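Local coordinates for ORF112 (Cyprinid herpesvirus 3, PDB 4WCG), which binds Z-DNA through the Zalpha domain studied here, the C-terminal piece of a longer viral protein that may also bind RNA, at residues 65-68 with 69-73; 44-47 with 48-52; 54-58 with 59-63. All coordinates share one frame; numbering follows the deposited sequence.

Contact 1. Residues 65-68 with 69-73; sequences LGAQ and RSEVN. With nucleotides of chain D.
Q68 and V72 meet through the backbone: V72 N donates to Q68 O at 3.1 Å, and the N-H points almost straight at the oxygen (171°). Around that bond lie the side chains. V72 CG2 rests 3.6 Å from Q68 O, and its other neighbour is the methyl of A67, with CG2 4.1 Å from A67 CB. E71 also comes up to this methyl. It runs out fully extended, CG opposite the backbone N (chi1 179°), which carries its carboxylate back beside the loop and leaves OE1 3.9 Å from A67 CB. Q68 CB meets S70 OG at a similar separation.

The arrangement is the turn of a winged helix-turn-helix domain. Helix 58-65 ends, G66 leaves helical angles with positive phi, and Q68 sits at the N-cap of helix 69-81, the recognition helix that meets Z-DNA.

On the DNA side, R69, S70 and N73, from the first five residues of the helix, approach the phosphate of DG5 of chain D. N73 ND2 donates to OP1 of DG5 at 2.9 Å, a moderately bent bond (147°), while N73 CB packs against the sugar O4' of DG5 at 3.4 Å. S70 contributes its CB, 3.5 Å from OP2 of DG5. R69 extends from CG to NE alongside this phosphate without bonding to it: NE stays 3.9 Å from OP1 of DG5, and the guanidinium is turned obliquely to that oxygen. Its positive charge would still probably favour the phosphate electrostatically.

Behind this first shell, N73 N donates to R69 O in the helix backbone. V72 is buried against A58, I61 and A62 of helix 58-65, and L65 reaches M42, K45 and I46 of helix 40-52.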
ATOM      1  N   LEU A  65       8.223  16.513  11.593  1.00 32.73           N
ATOM      2  CA  LEU A  65       9.526  15.858  11.495  1.00 33.14           C
ATOM      3  C   LEU A  65      10.617  16.767  10.943  1.00 33.90           C
ATOM      4  O   LEU A  65      11.800  16.451  11.061  1.00 36.70           O
ATOM      5  CB  LEU A  65       9.431  14.612  10.613  1.00 28.08           C
ATOM      6  CG  LEU A  65       8.500  13.522  11.127  1.00 27.15           C
ATOM      7  CD1 LEU A  65       8.398  12.388  10.126  1.00 28.13           C
ATOM      8  CD2 LEU A  65       9.020  13.017  12.458  1.00 32.99           C
ATOM      9  N   GLY A  66      10.226  17.884  10.338  1.00 32.88           N
ATOM     10  CA  GLY A  66      11.170  18.705   9.597  1.00 35.43           C
ATOM     11  C   GLY A  66      11.590  18.015   8.304  1.00 33.47           C
ATOM     12  O   GLY A  66      12.770  17.962   7.955  1.00 36.77           O
ATOM     13  N   ALA A  67      10.620  17.475   7.579  1.00 32.73           N
ATOM     14  CA  ALA A  67      10.917  16.800   6.326  1.00 30.51           C
ATOM     15  C   ALA A  67      10.083  17.390   5.193  1.00 29.01           C
ATOM     16  O   ALA A  67       9.226  18.242   5.416  1.00 35.01           O
ATOM     17  CB  ALA A  67      10.665  15.292   6.447  1.00 30.08           C
ATOM     18  N   GLN A  68      10.357  16.942   3.979  1.00 27.36           N
ATOM     19  CA  GLN A  68       9.557  17.325   2.828  1.00 27.59           C
ATOM     20  C   GLN A  68       8.304  16.481   2.769  1.00 29.05           C
ATOM     21  O   GLN A  68       8.333  15.295   3.090  1.00 24.51           O
ATOM     22  CB  GLN A  68      10.335  17.154   1.529  1.00 28.55           C
ATOM     23  CG  GLN A  68      11.373  18.243   1.272  1.00 30.91           C
ATOM     24  CD  GLN A  68      11.852  18.224  -0.163  1.00 55.76           C
ATOM     25  OE1 GLN A  68      12.627  17.355  -0.560  1.00 63.70           O
ATOM     26  NE2 GLN A  68      11.366  19.170  -0.960  1.00 59.93           N
ATOM     27  N   ARG A  69       7.212  17.099   2.349  1.00 29.10           N
ATOM     28  CA  ARG A  69       5.965  16.378   2.118  1.00 25.07           C
ATOM     29  C   ARG A  69       6.162  15.192   1.168  1.00 22.91           C
ATOM     30  O   ARG A  69       5.630  14.108   1.397  1.00 22.35           O
ATOM     31  CB  ARG A  69       4.925  17.343   1.558  1.00 29.76           C
ATOM     32  CG  ARG A  69       3.519  16.789   1.423  1.00 33.28           C
ATOM     33  CD  ARG A  69       2.620  17.930   0.951  1.00 51.09           C
ATOM     34  NE  ARG A  69       1.324  17.478   0.460  1.00 62.12           N
ATOM     35  CZ  ARG A  69       0.339  18.299   0.110  1.00 65.00           C
ATOM     36  NH1 ARG A  69       0.507  19.614   0.200  1.00 66.02           N
ATOM     37  NH2 ARG A  69      -0.811  17.804  -0.331  1.00 51.42           N
ATOM     38  N   SER A  70       6.953  15.393   0.117  1.00 24.09           N
ATOM     39  CA  SER A  70       7.159  14.313  -0.853  1.00 22.89           C
ATOM     40  C   SER A  70       7.889  13.128  -0.212  1.00 21.86           C
ATOM     41  O   SER A  70       7.577  11.982  -0.509  1.00 21.69           O
ATOM     42  CB  SER A  70       7.920  14.813  -2.086  1.00 25.21           C
ATOM     43  OG  SER A  70       9.178  15.348  -1.717  1.00 29.06           O
ATOM     44  N   GLU A  71       8.859  13.409   0.661  1.00 23.32           N
ATOM     45  CA  GLU A  71       9.587  12.345   1.345  1.00 23.18           C
ATOM     46  C   GLU A  71       8.686  11.559   2.279  1.00 23.31           C
ATOM     47  O   GLU A  71       8.708  10.333   2.301  1.00 21.34           O
ATOM     48  CB  GLU A  71      10.763  12.932   2.130  1.00 30.25           C
ATOM     49  CG  GLU A  71      11.569  11.904   2.898  1.00 35.73           C
ATOM     50  CD  GLU A  71      12.786  12.502   3.581  1.00 57.21           C
ATOM     51  OE1 GLU A  71      12.898  13.748   3.618  1.00 64.98           O
ATOM     52  OE2 GLU A  71      13.627  11.722   4.078  1.00 59.21           O
ATOM     53  N   VAL A  72       7.885  12.274   3.059  1.00 23.70           N
ATOM     54  CA  VAL A  72       6.937  11.612   3.939  1.00 19.59           C
ATOM     55  C   VAL A  72       5.958  10.742   3.129  1.00 20.60           C
ATOM     56  O   VAL A  72       5.697   9.583   3.487  1.00 18.77           O
ATOM     57  CB  VAL A  72       6.193  12.645   4.807  1.00 20.92           C
ATOM     58  CG1 VAL A  72       5.009  12.001   5.533  1.00 22.85           C
ATOM     59  CG2 VAL A  72       7.156  13.241   5.821  1.00 25.72           C
ATOM     60  N   ASN A  73       5.443  11.266   2.025  1.00 17.62           N
ATOM     61  CA  ASN A  73       4.509  10.486   1.218  1.00 16.32           C
ATOM     62  C   ASN A  73       5.202   9.277   0.597  1.00 18.12           C
ATOM     63  O   ASN A  73       4.594   8.213   0.496  1.00 19.07           O
ATOM     64  CB  ASN A  73       3.850  11.359   0.135  1.00 17.95           C
ATOM     65  CG  ASN A  73       2.542  11.956   0.606  1.00 17.22           C
ATOM     66  OD1 ASN A  73       1.845  11.343   1.417  1.00 18.60           O
ATOM     67  ND2 ASN A  73       2.184  13.125   0.090  1.00 18.75           N
TER
ATOM     68  P    DG D   5       3.781  14.584  -3.102  1.00 18.01           P
ATOM     69  OP1  DG D   5       2.976  14.978  -1.971  1.00 19.71           O
ATOM     70  OP2  DG D   5       4.834  15.465  -3.544  1.00 19.84           O
ATOM     71  O5'  DG D   5       4.368  13.158  -2.761  1.00 18.08           O
ATOM     72  C5'  DG D   5       5.141  12.475  -3.709  1.00 18.63           C
ATOM     73  C4'  DG D   5       5.448  11.077  -3.233  1.00 17.00           C
ATOM     74  O4'  DG D   5       4.232  10.333  -3.067  1.00 18.33           O
ATOM     75  C3'  DG D   5       6.297  10.279  -4.214  1.00 19.33           C
ATOM     76  O3'  DG D   5       7.632  10.370  -3.759  1.00 22.47           O
ATOM     77  C2'  DG D   5       5.749   8.868  -4.114  1.00 19.69           C
ATOM     78  C1'  DG D   5       4.355   9.015  -3.549  1.00 18.71           C
ATOM     79  N9   DG D   5       3.238   8.768  -4.455  1.00 19.80           N
ATOM     80  C8   DG D   5       2.153   7.980  -4.190  1.00 20.33           C
ATOM     81  N7   DG D   5       1.269   7.988  -5.142  1.00 18.96           N
ATOM     82  C5   DG D   5       1.801   8.838  -6.094  1.00 17.95           C
ATOM     83  C6   DG D   5       1.296   9.227  -7.350  1.00 17.83           C
ATOM     84  O6   DG D   5       0.255   8.887  -7.889  1.00 19.28           O
ATOM     85  N1   DG D   5       2.144  10.122  -7.982  1.00 16.81           N
ATOM     86  C2   DG D   5       3.333  10.570  -7.477  1.00 16.58           C
ATOM     87  N2   DG D   5       4.011  11.422  -8.240  1.00 16.70           N
ATOM     88  N3   DG D   5       3.821  10.203  -6.310  1.00 17.11           N
ATOM     89  C4   DG D   5       3.012   9.337  -5.679  1.00 17.30           C
TER

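Contact 2. Residues 44-47 with 48-52; sequences LKIL and AYLGT
I46 and L50, one turn apart on helix 40-52, the first helix of the winged helix-turn-helix Zalpha domain, touch with I46 CG2 4.2 Å from L50 CD1. L50 has CG beside its own backbone N and opposite its carbonyl carbon (chi1 -71°). This folds the chain back along the helix, so that CG lies 3.5 Å from I46 O, the acceptor of the L50 N-H. The two residues are buried, and I46 goes on to pack against H75, L76 and M79 of helix 69-81.

Y49 takes the other course. Its CB sits near I46 O, but CG is opposite the backbone N (chi1 -176°), which swings the ring off this helix toward A56, I61 and S64. L47 leaves by another side, to M79, R84, V85 and L96.

Underneath run the i to i+4 bonds from A48 N to L44 O, Y49 N to K45 O, L50 N to I46 O and G51 N to L47 O. The methyl of A48 lies 3.4 Å from L44 O. Farther along, T52 OG1 donates to A48 O at 3.1 Å.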
ATOM      1  N   LEU A  44      10.008   4.622  11.052  1.00 27.36           N
ATOM      2  CA  LEU A  44       9.702   4.553  12.471  1.00 26.41           C
ATOM      3  C   LEU A  44       9.229   5.900  13.016  1.00 25.72           C
ATOM      4  O   LEU A  44       8.340   5.951  13.860  1.00 26.72           O
ATOM      5  CB  LEU A  44      10.926   4.061  13.250  1.00 28.97           C
ATOM      6  CG  LEU A  44      11.296   2.598  12.991  1.00 30.67           C
ATOM      7  CD1 LEU A  44      12.576   2.214  13.710  1.00 34.16           C
ATOM      8  CD2 LEU A  44      10.160   1.692  13.425  1.00 33.41           C
ATOM      9  N   LYS A  45       9.803   6.992  12.524  1.00 28.47           N
ATOM     10  CA  LYS A  45       9.386   8.315  12.976  1.00 28.42           C
ATOM     11  C   LYS A  45       7.950   8.620  12.531  1.00 24.14           C
ATOM     12  O   LYS A  45       7.169   9.215  13.269  1.00 26.71           O
ATOM     13  CB  LYS A  45      10.349   9.382  12.454  1.00 31.26           C
ATOM     14  CG  LYS A  45      11.761   9.253  13.020  1.00 37.16           C
ATOM     15  CD  LYS A  45      12.719  10.173  12.299  1.00 47.72           C
ATOM     16  CE  LYS A  45      14.111  10.105  12.912  1.00 62.66           C
ATOM     17  NZ  LYS A  45      15.018  11.136  12.332  1.00 75.02           N
ATOM     18  N   ILE A  46       7.616   8.219  11.313  1.00 23.89           N
ATOM     19  CA  ILE A  46       6.269   8.433  10.793  1.00 24.49           C
ATOM     20  C   ILE A  46       5.253   7.598  11.574  1.00 25.57           C
ATOM     21  O   ILE A  46       4.182   8.078  11.939  1.00 25.17           O
ATOM     22  CB  ILE A  46       6.209   8.086   9.304  1.00 21.86           C
ATOM     23  CG1 ILE A  46       7.042   9.090   8.507  1.00 21.49           C
ATOM     24  CG2 ILE A  46       4.763   8.080   8.807  1.00 24.25           C
ATOM     25  CD1 ILE A  46       7.216   8.711   7.051  1.00 23.08           C
ATOM     26  N   LEU A  47       5.605   6.346  11.844  1.00 22.80           N
ATOM     27  CA  LEU A  47       4.736   5.468  12.620  1.00 21.87           C
ATOM     28  C   LEU A  47       4.527   6.046  14.015  1.00 27.16           C
ATOM     29  O   LEU A  47       3.436   5.959  14.589  1.00 27.52           O
ATOM     30  CB  LEU A  47       5.335   4.064  12.708  1.00 23.15           C
ATOM     31  CG  LEU A  47       5.365   3.310  11.378  1.00 23.99           C
ATOM     32  CD1 LEU A  47       6.126   2.003  11.521  1.00 28.86           C
ATOM     33  CD2 LEU A  47       3.956   3.019  10.908  1.00 26.02           C
ATOM     34  N   ALA A  48       5.577   6.636  14.577  1.00 25.77           N
ATOM     35  CA  ALA A  48       5.444   7.222  15.895  1.00 28.63           C
ATOM     36  C   ALA A  48       4.475   8.395  15.903  1.00 27.63           C
ATOM     37  O   ALA A  48       3.696   8.545  16.840  1.00 30.45           O
ATOM     38  CB  ALA A  48       6.796   7.654  16.421  1.00 28.15           C
ATOM     39  N   TYR A  49       4.537   9.238  14.874  1.00 25.96           N
ATOM     40  CA  TYR A  49       3.601  10.349  14.776  1.00 28.11           C
ATOM     41  C   TYR A  49       2.173   9.806  14.711  1.00 26.83           C
ATOM     42  O   TYR A  49       1.284  10.283  15.412  1.00 28.50           O
ATOM     43  CB  TYR A  49       3.901  11.215  13.546  1.00 25.60           C
ATOM     44  CG  TYR A  49       3.025  12.452  13.436  1.00 29.11           C
ATOM     45  CD1 TYR A  49       1.748  12.380  12.891  1.00 27.52           C
ATOM     46  CD2 TYR A  49       3.472  13.683  13.892  1.00 37.04           C
ATOM     47  CE1 TYR A  49       0.943  13.504  12.796  1.00 26.05           C
ATOM     48  CE2 TYR A  49       2.671  14.816  13.798  1.00 43.13           C
ATOM     49  CZ  TYR A  49       1.407  14.718  13.244  1.00 34.60           C
ATOM     50  OH  TYR A  49       0.607  15.838  13.156  1.00 42.49           O
ATOM     51  N   LEU A  50       1.962   8.793  13.883  1.00 26.98           N
ATOM     52  CA  LEU A  50       0.619   8.256  13.685  1.00 28.86           C
ATOM     53  C   LEU A  50       0.061   7.625  14.949  1.00 30.18           C
ATOM     54  O   LEU A  50      -1.152   7.644  15.177  1.00 33.49           O
ATOM     55  CB  LEU A  50       0.617   7.236  12.547  1.00 26.60           C
ATOM     56  CG  LEU A  50       0.815   7.892  11.190  1.00 23.94           C
ATOM     57  CD1 LEU A  50       0.942   6.845  10.084  1.00 25.26           C
ATOM     58  CD2 LEU A  50      -0.353   8.834  10.905  1.00 29.91           C
ATOM     59  N   GLY A  51       0.952   7.090  15.780  1.00 31.50           N
ATOM     60  CA  GLY A  51       0.557   6.503  17.047  1.00 34.41           C
ATOM     61  C   GLY A  51       0.011   7.558  17.984  1.00 35.92           C
ATOM     62  O   GLY A  51      -0.707   7.250  18.937  1.00 47.70           O
ATOM     63  N   THR A  52       0.356   8.813  17.710  1.00 38.78           N
ATOM     64  CA  THR A  52      -0.068   9.931  18.537  1.00 45.87           C
ATOM     65  C   THR A  52      -1.324  10.596  17.969  1.00 39.26           C
ATOM     66  O   THR A  52      -2.151  11.126  18.714  1.00 41.91           O
ATOM     67  CB  THR A  52       1.056  10.980  18.667  1.00 44.92           C
ATOM     68  OG1 THR A  52       2.290  10.328  18.999  1.00 50.02           O
ATOM     69  CG2 THR A  52       0.725  11.962  19.740  1.00 44.82           C
TER

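Contact 3. Residues 54-58 with 59-63; sequences QGAKA and VHIAQ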
ATOM      1  N   GLN A  54      -4.055   9.569  14.912  1.00 36.56           N
ATOM      2  CA  GLN A  54      -4.659   8.828  13.803  1.00 31.44           C
ATOM      3  C   GLN A  54      -5.319   9.777  12.818  1.00 27.91           C
ATOM      4  O   GLN A  54      -5.837  10.826  13.205  1.00 33.85           O
ATOM      5  CB  GLN A  54      -5.702   7.843  14.332  1.00 32.62           C
ATOM      6  CG  GLN A  54      -5.144   6.703  15.148  1.00 44.77           C
ATOM      7  CD  GLN A  54      -4.642   5.568  14.283  1.00 31.05           C
ATOM      8  OE1 GLN A  54      -4.690   5.646  13.053  1.00 28.38           O
ATOM      9  NE2 GLN A  54      -4.176   4.503  14.917  1.00 33.01           N
ATOM     10  N   GLY A  55      -5.314   9.428  11.542  1.00 25.32           N
ATOM     11  CA  GLY A  55      -6.035  10.225  10.582  1.00 25.43           C
ATOM     12  C   GLY A  55      -5.268  11.471  10.160  1.00 31.37           C
ATOM     13  O   GLY A  55      -5.866  12.507   9.873  1.00 34.52           O
ATOM     14  N   ALA A  56      -3.944  11.359  10.097  1.00 26.02           N
ATOM     15  CA  ALA A  56      -3.091  12.512   9.829  1.00 24.53           C
ATOM     16  C   ALA A  56      -2.826  12.690   8.341  1.00 23.27           C
ATOM     17  O   ALA A  56      -2.856  11.736   7.573  1.00 22.53           O
ATOM     18  CB  ALA A  56      -1.779  12.375  10.565  1.00 30.87           C
ATOM     19  N   LYS A  57      -2.566  13.936   7.954  1.00 25.07           N
ATOM     20  CA  LYS A  57      -2.138  14.229   6.598  1.00 23.10           C
ATOM     21  C   LYS A  57      -0.623  14.325   6.519  1.00 23.78           C
ATOM     22  O   LYS A  57       0.029  14.689   7.495  1.00 24.72           O
ATOM     23  CB  LYS A  57      -2.764  15.532   6.117  1.00 26.97           C
ATOM     24  CG  LYS A  57      -4.269  15.469   5.962  1.00 33.67           C
ATOM     25  CD  LYS A  57      -4.803  16.740   5.343  1.00 43.64           C
ATOM     26  CE  LYS A  57      -6.204  16.533   4.795  1.00 59.05           C
ATOM     27  NZ  LYS A  57      -6.598  17.632   3.870  1.00 66.79           N
ATOM     28  N   ALA A  58      -0.069  14.002   5.353  1.00 21.60           N
ATOM     29  CA  ALA A  58       1.377  14.057   5.152  1.00 21.21           C
ATOM     30  C   ALA A  58       1.978  15.431   5.443  1.00 26.31           C
ATOM     31  O   ALA A  58       3.092  15.517   5.971  1.00 24.33           O
ATOM     32  CB  ALA A  58       1.724  13.639   3.731  1.00 22.90           C
ATOM     33  N   VAL A  59       1.269  16.500   5.087  1.00 23.41           N
ATOM     34  CA  VAL A  59       1.826  17.841   5.280  1.00 25.62           C
ATOM     35  C   VAL A  59       2.093  18.089   6.758  1.00 30.09           C
ATOM     36  O   VAL A  59       3.052  18.770   7.118  1.00 30.40           O
ATOM     37  CB  VAL A  59       0.899  18.939   4.711  1.00 29.72           C
ATOM     38  CG1 VAL A  59      -0.440  18.970   5.445  1.00 30.51           C
ATOM     39  CG2 VAL A  59       1.589  20.291   4.779  1.00 38.07           C
ATOM     40  N   HIS A  60       1.265  17.514   7.620  1.00 26.54           N
ATOM     41  CA  HIS A  60       1.404  17.757   9.048  1.00 28.64           C
ATOM     42  C   HIS A  60       2.486  16.873   9.644  1.00 27.14           C
ATOM     43  O   HIS A  60       3.235  17.300  10.521  1.00 30.66           O
ATOM     44  CB  HIS A  60       0.061  17.545   9.738  1.00 35.12           C
ATOM     45  CG  HIS A  60      -0.986  18.528   9.307  1.00 35.76           C
ATOM     46  ND1 HIS A  60      -2.295  18.170   9.072  1.00 40.60           N
ATOM     47  CD2 HIS A  60      -0.908  19.857   9.053  1.00 47.66           C
ATOM     48  CE1 HIS A  60      -2.982  19.236   8.700  1.00 45.96           C
ATOM     49  NE2 HIS A  60      -2.164  20.272   8.679  1.00 49.33           N
ATOM     50  N   ILE A  61       2.598  15.651   9.138  1.00 24.93           N
ATOM     51  CA  ILE A  61       3.695  14.788   9.544  1.00 25.74           C
ATOM     52  C   ILE A  61       5.034  15.402   9.133  1.00 25.10           C
ATOM     53  O   ILE A  61       5.977  15.457   9.922  1.00 26.15           O
ATOM     54  CB  ILE A  61       3.548  13.393   8.932  1.00 23.73           C
ATOM     55  CG1 ILE A  61       2.201  12.801   9.362  1.00 23.95           C
ATOM     56  CG2 ILE A  61       4.727  12.516   9.327  1.00 25.48           C
ATOM     57  CD1 ILE A  61       1.873  11.463   8.750  1.00 28.16           C
ATOM     58  N   ALA A  62       5.112  15.883   7.897  1.00 24.64           N
ATOM     59  CA  ALA A  62       6.318  16.529   7.396  1.00 25.39           C
ATOM     60  C   ALA A  62       6.718  17.750   8.232  1.00 27.81           C
ATOM     61  O   ALA A  62       7.899  17.938   8.548  1.00 31.32           O
ATOM     62  CB  ALA A  62       6.124  16.926   5.928  1.00 27.40           C
ATOM     63  N   GLN A  63       5.742  18.581   8.591  1.00 28.43           N
ATOM     64  CA  GLN A  63       6.022  19.751   9.406  1.00 30.76           C
ATOM     65  C   GLN A  63       6.632  19.328  10.736  1.00 31.46           C
ATOM     66  O   GLN A  63       7.604  19.921  11.194  1.00 33.00           O
ATOM     67  CB  GLN A  63       4.749  20.564   9.645  1.00 32.06           C
ATOM     68  CG  GLN A  63       4.271  21.371   8.452  1.00 49.25           C
ATOM     69  CD  GLN A  63       2.942  22.059   8.717  1.00 68.00           C
ATOM     70  OE1 GLN A  63       2.326  21.859   9.765  1.00 76.45           O
ATOM     71  NE2 GLN A  63       2.502  22.883   7.773  1.00 70.22           N
TER
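K57 and H60 meet where helix 58-65, the second helix of the winged helix-turn-helix domain, begins; K57 is its N-cap residue. The loop leading in is fixed from behind: G55 and A56 both bond to W94 in a G1 beta bulge, and Q54 OE1 accepts from L96 N.

V59 comes first. Its CG1 stands between the backbone N and the carbonyl carbon (chi1 63°), and from there it touches two neighbours, lying 4.2 Å from K57 CB and over the centre of the H60 ring, 3.7 Å above the plane.

The imidazole of H60 thus has V59 CG1 on one face, while K57 CB approaches obliquely, 4.0 Å from ND1 of H60. Q63 OE1 lies at the ring's edge, in its plane. H60 N donates to K57 O from well above the carbonyl plane, a bent bond (136°).

I61 gives the second grip on that oxygen: I61 N meets K57 O at 3.2 Å, straighter and in the carbonyl plane, so one carbonyl holds two successive amides of the first turn. The I61 side chain lies close to the same group, with CG1 3.4 Å from K57 O, and CD1 goes on to the methyl of A56 at 4.2 Å. Both residues are buried against Y49 of helix 40-52.

A62 follows the regular i to i+4 pattern, A62 N donating to A58 O at 2.8 Å, nearly linear. Its methyl lies beside the same acceptor, with A62 CB 3.3 Å from A58 O.

Overall arrangement
Along the chain the order is contact 2, contact 3, contact 1, following helix 40-52, helix 58-65 and helix 69-81 of one Zalpha domain. Contacts 1 and 3 have centres about 9 Å apart, contacts 2 and 3 about 10 Å, and contacts 1 and 2 about 13 Å. All three touch one another. L50 CD2 of contact 2 packs on A56 CB of contact 3, and Y49 OH on H60 CB; A62 O probably accepts from A67 N of contact 1, and N73 OD1 lies against A58 CB. Contact 1 presents the recognition helix to the DNA, while contact 2 stays about 11 Å from it at the nearest atom, on the far side of the helical bundle.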